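Local coordinates for glycosyl hydrolase, family 31/fibronectin type III domain protein (Clostridium perfringens, PDB 4UAP), which binds N-acetylgalactosamine through a beta-sandwich carbohydrate-binding module of family 32, probably helping the parent family 31 glycoside hydrolase to engage galacto-configured sugars, at residues K50-F55 / D136-A141; K89-G94 / T129-H134. One frame throughout, in Å; residues are numbered along the deposited sequence.

Contact 1: K50-F55 / D136-A141; sequences KGTLPF and DKNTLA
Asn138 and Gly51 join two loops at the sugar-binding end of the beta-sandwich, where residues 136-139 form a type I beta turn that opens with an Asx turn. The side chain of Asn138 does much of the joining. Its CB packs 3.5 Å from Gly51 O, and CG, anti to its own carbonyl carbon (chi1 -59°), faces the CD methylene of Lys50. The amide then divides: ND2 donates to Gly51 O at 2.9 Å, a nearly straight bond (165°) with the acceptor close to the amide plane, while OD1 turns to the lysine side, where water 1 bridges it to Lys50 NZ. This two-ended grip defines the rotation of the amide. In one of its two conformers Thr52 runs side by side with Asn138, its CG2 near ND2, a contact that remains doubtful.

A second water accepts from Gly51 N and lies within hydrogen-bonding distance of Asn138 O, and the backbone contributes a hydrogen bond from Leu53 N to Lys137 O (2.8 Å). The same Lys137 O also receives a CA-H...O contact from Thr52. Deeper in, Leu53 and Leu140 cross at about a right angle; their CD2 methyls meet at 4.0 Å, and Leu53 CD1 rests against Thr139 O. Leu140 continues onto Met37, so the loop contact merges with the core of the sandwich. The side chain of Thr139 comes to about 5 Å from the bound N-acetylgalactosamine and touches Ala85 of the sugar pocket, which places the turn beside that pocket. The turn itself is secured by Asp136 OD1, which accepts from Asn138 N on the anti side and, from above the carboxylate plane, from Thr139 OG1, each at 2.8 Å.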
# COMPACT_ATOMS: atom_id res chain seq x y z
N LYS A 50 -19.44 0.76 0.22
CA LYS A 50 -18.25 0.00 -0.18
C LYS A 50 -17.04 0.91 -0.45
O LYS A 50 -17.19 2.11 -0.68
CB LYS A 50 -18.53 -0.82 -1.43
CG LYS A 50 -19.69 -1.80 -1.33
CD LYS A 50 -19.97 -2.42 -2.70
CE LYS A 50 -20.85 -3.65 -2.59
NZ LYS A 50 -20.87 -4.43 -3.85
N GLY A 51 -15.85 0.32 -0.42
CA GLY A 51 -14.66 1.01 -0.89
C GLY A 51 -14.46 0.63 -2.33
O GLY A 51 -14.90 -0.45 -2.75
N THR A 52 -13.78 1.47 -3.10
CA THR A 52 -13.54 1.15 -4.50
C THR A 52 -12.10 1.43 -4.92
O THR A 52 -11.47 2.39 -4.46
CB THR A 52 -14.48 1.93 -5.45
OG1 THR A 52 -14.16 3.33 -5.39
CG2 THR A 52 -15.94 1.71 -5.06
N LEU A 53 -11.57 0.58 -5.78
CA LEU A 53 -10.29 0.83 -6.42
C LEU A 53 -10.59 1.70 -7.64
O LEU A 53 -11.68 1.63 -8.19
CB LEU A 53 -9.61 -0.47 -6.82
CG LEU A 53 -9.37 -1.42 -5.64
CD1 LEU A 53 -8.66 -2.68 -6.11
CD2 LEU A 53 -8.56 -0.70 -4.56
N PRO A 54 -9.62 2.53 -8.07
CA PRO A 54 -8.27 2.65 -7.51
C PRO A 54 -8.25 3.32 -6.14
O PRO A 54 -9.04 4.22 -5.87
CB PRO A 54 -7.54 3.51 -8.55
CG PRO A 54 -8.64 4.37 -9.13
CD PRO A 54 -9.84 3.45 -9.20
N PHE A 55 -7.34 2.88 -5.28
CA PHE A 55 -7.21 3.48 -3.96
C PHE A 55 -5.82 4.09 -3.79
O PHE A 55 -4.81 3.41 -3.90
CB PHE A 55 -7.49 2.46 -2.85
CG PHE A 55 -7.42 3.06 -1.48
CD1 PHE A 55 -8.42 3.92 -1.04
CD2 PHE A 55 -6.35 2.77 -0.63
CE1 PHE A 55 -8.36 4.48 0.22
CE2 PHE A 55 -6.28 3.35 0.63
CZ PHE A 55 -7.29 4.20 1.06
N ASP A 136 -12.00 -8.30 -6.76
CA ASP A 136 -12.84 -7.33 -7.46
C ASP A 136 -12.48 -5.92 -7.02
O ASP A 136 -11.67 -5.74 -6.11
CB ASP A 136 -14.33 -7.60 -7.22
CG ASP A 136 -14.71 -7.59 -5.73
OD1 ASP A 136 -14.37 -6.62 -5.01
OD2 ASP A 136 -15.36 -8.56 -5.28
N LYS A 137 -13.10 -4.93 -7.65
CA LYS A 137 -12.72 -3.54 -7.41
C LYS A 137 -13.20 -3.01 -6.06
O LYS A 137 -12.91 -1.87 -5.70
CB LYS A 137 -13.25 -2.65 -8.54
CG LYS A 137 -14.76 -2.41 -8.46
CD LYS A 137 -15.19 -1.27 -9.41
CE LYS A 137 -16.62 -0.82 -9.14
NZ LYS A 137 -17.62 -1.92 -9.33
N ASN A 138 -13.93 -3.83 -5.30
CA ASN A 138 -14.35 -3.40 -3.96
C ASN A 138 -13.57 -4.11 -2.85
O ASN A 138 -13.98 -4.08 -1.69
CB ASN A 138 -15.85 -3.64 -3.75
CG ASN A 138 -16.71 -2.90 -4.76
OD1 ASN A 138 -17.50 -3.51 -5.46
ND2 ASN A 138 -16.55 -1.58 -4.82
N THR A 139 -12.44 -4.72 -3.21
CA THR A 139 -11.69 -5.52 -2.25
C THR A 139 -10.19 -5.23 -2.35
O THR A 139 -9.64 -5.12 -3.44
CB THR A 139 -11.96 -7.03 -2.48
OG1 THR A 139 -13.37 -7.28 -2.48
CG2 THR A 139 -11.29 -7.88 -1.41
N LEU A 140 -9.53 -5.12 -1.20
CA LEU A 140 -8.10 -4.88 -1.15
C LEU A 140 -7.58 -5.13 0.25
O LEU A 140 -8.17 -4.65 1.22
CB LEU A 140 -7.77 -3.43 -1.56
CG LEU A 140 -6.28 -3.07 -1.51
CD1 LEU A 140 -5.52 -3.81 -2.63
CD2 LEU A 140 -6.08 -1.58 -1.60
N ALA A 141 -6.47 -5.85 0.36
CA ALA A 141 -5.81 -6.07 1.64
C ALA A 141 -4.31 -5.86 1.48
O ALA A 141 -3.68 -6.47 0.62
CB ALA A 141 -6.11 -7.47 2.18
O HOH W 1 -18.53 -6.13 -4.31
O HOH W 2 -15.63 -2.37 -0.07

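Contact 2: K89-G94 / T129-H134; sequences KVKAVG and TALDSH
Lys89 O takes two backbone donors from the neighbouring antiparallel strand, the signature of a classic beta bulge: Leu131 N at 2.8 Å and, more weakly, Asp132 N at 3.3 Å. Lys89 N returns a weak bond to Asp132 O. Beyond the bulge the ladder is regular, with Lys91 and Thr129 forming a hydrogen-bonded pair through both N-H...O bonds and Val90 opposite Ala130 in a non-hydrogen-bonded pair.

The extra residue puts Leu131 against both lysines. Its CD1 sits 3.8 Å from Lys89 CE and also touches Lys89 CG, the two side chains crossing obliquely, while CD2 reaches CG and CE of Lys91. Lys91 has its CG between the backbone N and the carbonyl carbon (chi1 63°), where it meets Thr129 CB at 3.8 Å; the two side chains then run side by side, pointing the same way. Both lysines thus lend part of their aliphatic chains to apolar packing. Lys89 NZ has a long, weak ion pair with Glu105, and Leu131 also touches that residue. On the other face, Val90 CG2, anti to the backbone N, lies 3.3 Å from Thr129 O, close beside the ladder.

Further out, Val90 and Ala92 turn to Tyr116 of strand 113-118 in the opposing sheet, so this face belongs to the sandwich interior. Strand 87-96 is hydrogen-bonded along its other edge to strand 99-106, while strand 125-133 pairs on its far side with strand 55-61, placing the bulged ladder within the five-stranded antiparallel sheet.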
# COMPACT_ATOMS: atom_id res chain seq x y z
N LYS A 89 -2.35 -5.30 -8.89
CA LYS A 89 -1.75 -4.28 -9.76
C LYS A 89 -1.63 -2.95 -9.03
O LYS A 89 -2.55 -2.51 -8.34
CB LYS A 89 -2.59 -4.11 -11.03
CG LYS A 89 -2.00 -3.17 -12.06
CD LYS A 89 -2.85 -3.26 -13.33
CE LYS A 89 -2.58 -2.14 -14.31
NZ LYS A 89 -3.45 -2.30 -15.52
N VAL A 90 -0.50 -2.29 -9.21
CA VAL A 90 -0.19 -1.10 -8.44
C VAL A 90 0.60 -0.15 -9.30
O VAL A 90 1.31 -0.57 -10.22
CB VAL A 90 0.61 -1.45 -7.16
CG1 VAL A 90 2.00 -2.00 -7.51
CG2 VAL A 90 0.71 -0.25 -6.20
N LYS A 91 0.47 1.14 -9.02
CA LYS A 91 1.37 2.11 -9.62
C LYS A 91 1.86 3.04 -8.53
O LYS A 91 1.30 3.08 -7.43
CB LYS A 91 0.67 2.90 -10.74
CG LYS A 91 -0.50 3.76 -10.26
CD LYS A 91 -0.98 4.71 -11.37
CE LYS A 91 -2.07 5.63 -10.83
NZ LYS A 91 -2.66 6.50 -11.89
N ALA A 92 2.91 3.79 -8.83
CA ALA A 92 3.41 4.74 -7.85
C ALA A 92 4.05 5.94 -8.53
O ALA A 92 4.54 5.85 -9.67
CB ALA A 92 4.40 4.07 -6.91
N VAL A 93 4.02 7.06 -7.83
CA VAL A 93 4.57 8.32 -8.29
C VAL A 93 5.31 8.96 -7.13
O VAL A 93 4.84 8.89 -5.99
CB VAL A 93 3.48 9.28 -8.79
CG1 VAL A 93 4.08 10.61 -9.23
CG2 VAL A 93 2.70 8.64 -9.94
N GLY A 94 6.47 9.55 -7.40
CA GLY A 94 7.22 10.22 -6.36
C GLY A 94 7.28 11.71 -6.67
O GLY A 94 7.18 12.11 -7.83
N THR A 129 -0.79 3.83 -5.66
CA THR A 129 -2.18 3.58 -5.98
C THR A 129 -2.42 2.12 -6.30
O THR A 129 -1.86 1.59 -7.26
CB THR A 129 -2.64 4.44 -7.17
OG1 THR A 129 -2.32 5.81 -6.91
CG2 THR A 129 -4.15 4.33 -7.33
N ALA A 130 -3.23 1.46 -5.48
CA ALA A 130 -3.71 0.12 -5.77
C ALA A 130 -4.76 0.20 -6.89
O ALA A 130 -5.76 0.90 -6.76
CB ALA A 130 -4.30 -0.52 -4.52
N LEU A 131 -4.51 -0.51 -7.99
CA LEU A 131 -5.34 -0.42 -9.18
C LEU A 131 -6.28 -1.61 -9.30
O LEU A 131 -7.38 -1.48 -9.82
CB LEU A 131 -4.48 -0.33 -10.44
CG LEU A 131 -3.49 0.83 -10.48
CD1 LEU A 131 -2.57 0.68 -11.69
CD2 LEU A 131 -4.26 2.14 -10.53
N ASP A 132 -5.82 -2.77 -8.84
CA ASP A 132 -6.62 -3.98 -8.92
C ASP A 132 -6.27 -4.92 -7.77
O ASP A 132 -5.17 -4.86 -7.22
CB ASP A 132 -6.38 -4.68 -10.26
CG ASP A 132 -7.49 -5.64 -10.62
OD1 ASP A 132 -8.60 -5.51 -10.05
OD2 ASP A 132 -7.26 -6.53 -11.48
N SER A 133 -7.23 -5.75 -7.39
CA SER A 133 -6.98 -6.84 -6.46
C SER A 133 -7.25 -8.18 -7.17
O SER A 133 -7.65 -8.19 -8.33
CB SER A 133 -7.87 -6.72 -5.22
OG SER A 133 -9.19 -7.12 -5.53
N HIS A 134 -7.03 -9.29 -6.47
CA HIS A 134 -7.30 -10.60 -7.05
C HIS A 134 -8.76 -11.01 -6.97
O HIS A 134 -9.10 -12.13 -7.33
CB HIS A 134 -6.44 -11.66 -6.37
CG HIS A 134 -5.00 -11.60 -6.79
ND1 HIS A 134 -4.07 -10.85 -6.12
CD2 HIS A 134 -4.36 -12.16 -7.84
CE1 HIS A 134 -2.90 -10.96 -6.72
NE2 HIS A 134 -3.05 -11.75 -7.77

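The two contacts lie with their centres about 11 Å apart and meet through strand 125-133. Along the chain, contact 2 is nested inside contact 1: residues 50-55 come first, then 89-94 and 129-134, and residues 136-141 close the loop just after the shared strand ends. Phe55 begins the strand that flanks 125-133 on the side away from 87-96, and a probable hydrogen bond from Phe55 N to Ala130 O (2.9 Å) ties the two contacts directly; Leu140 CD2 packs on Ala130 CB at 3.6 Å. The sheet carrying the bulge thus abuts the loops beside the N-acetylgalactosamine pocket, whereas contact 2 itself lies farther from the sugar.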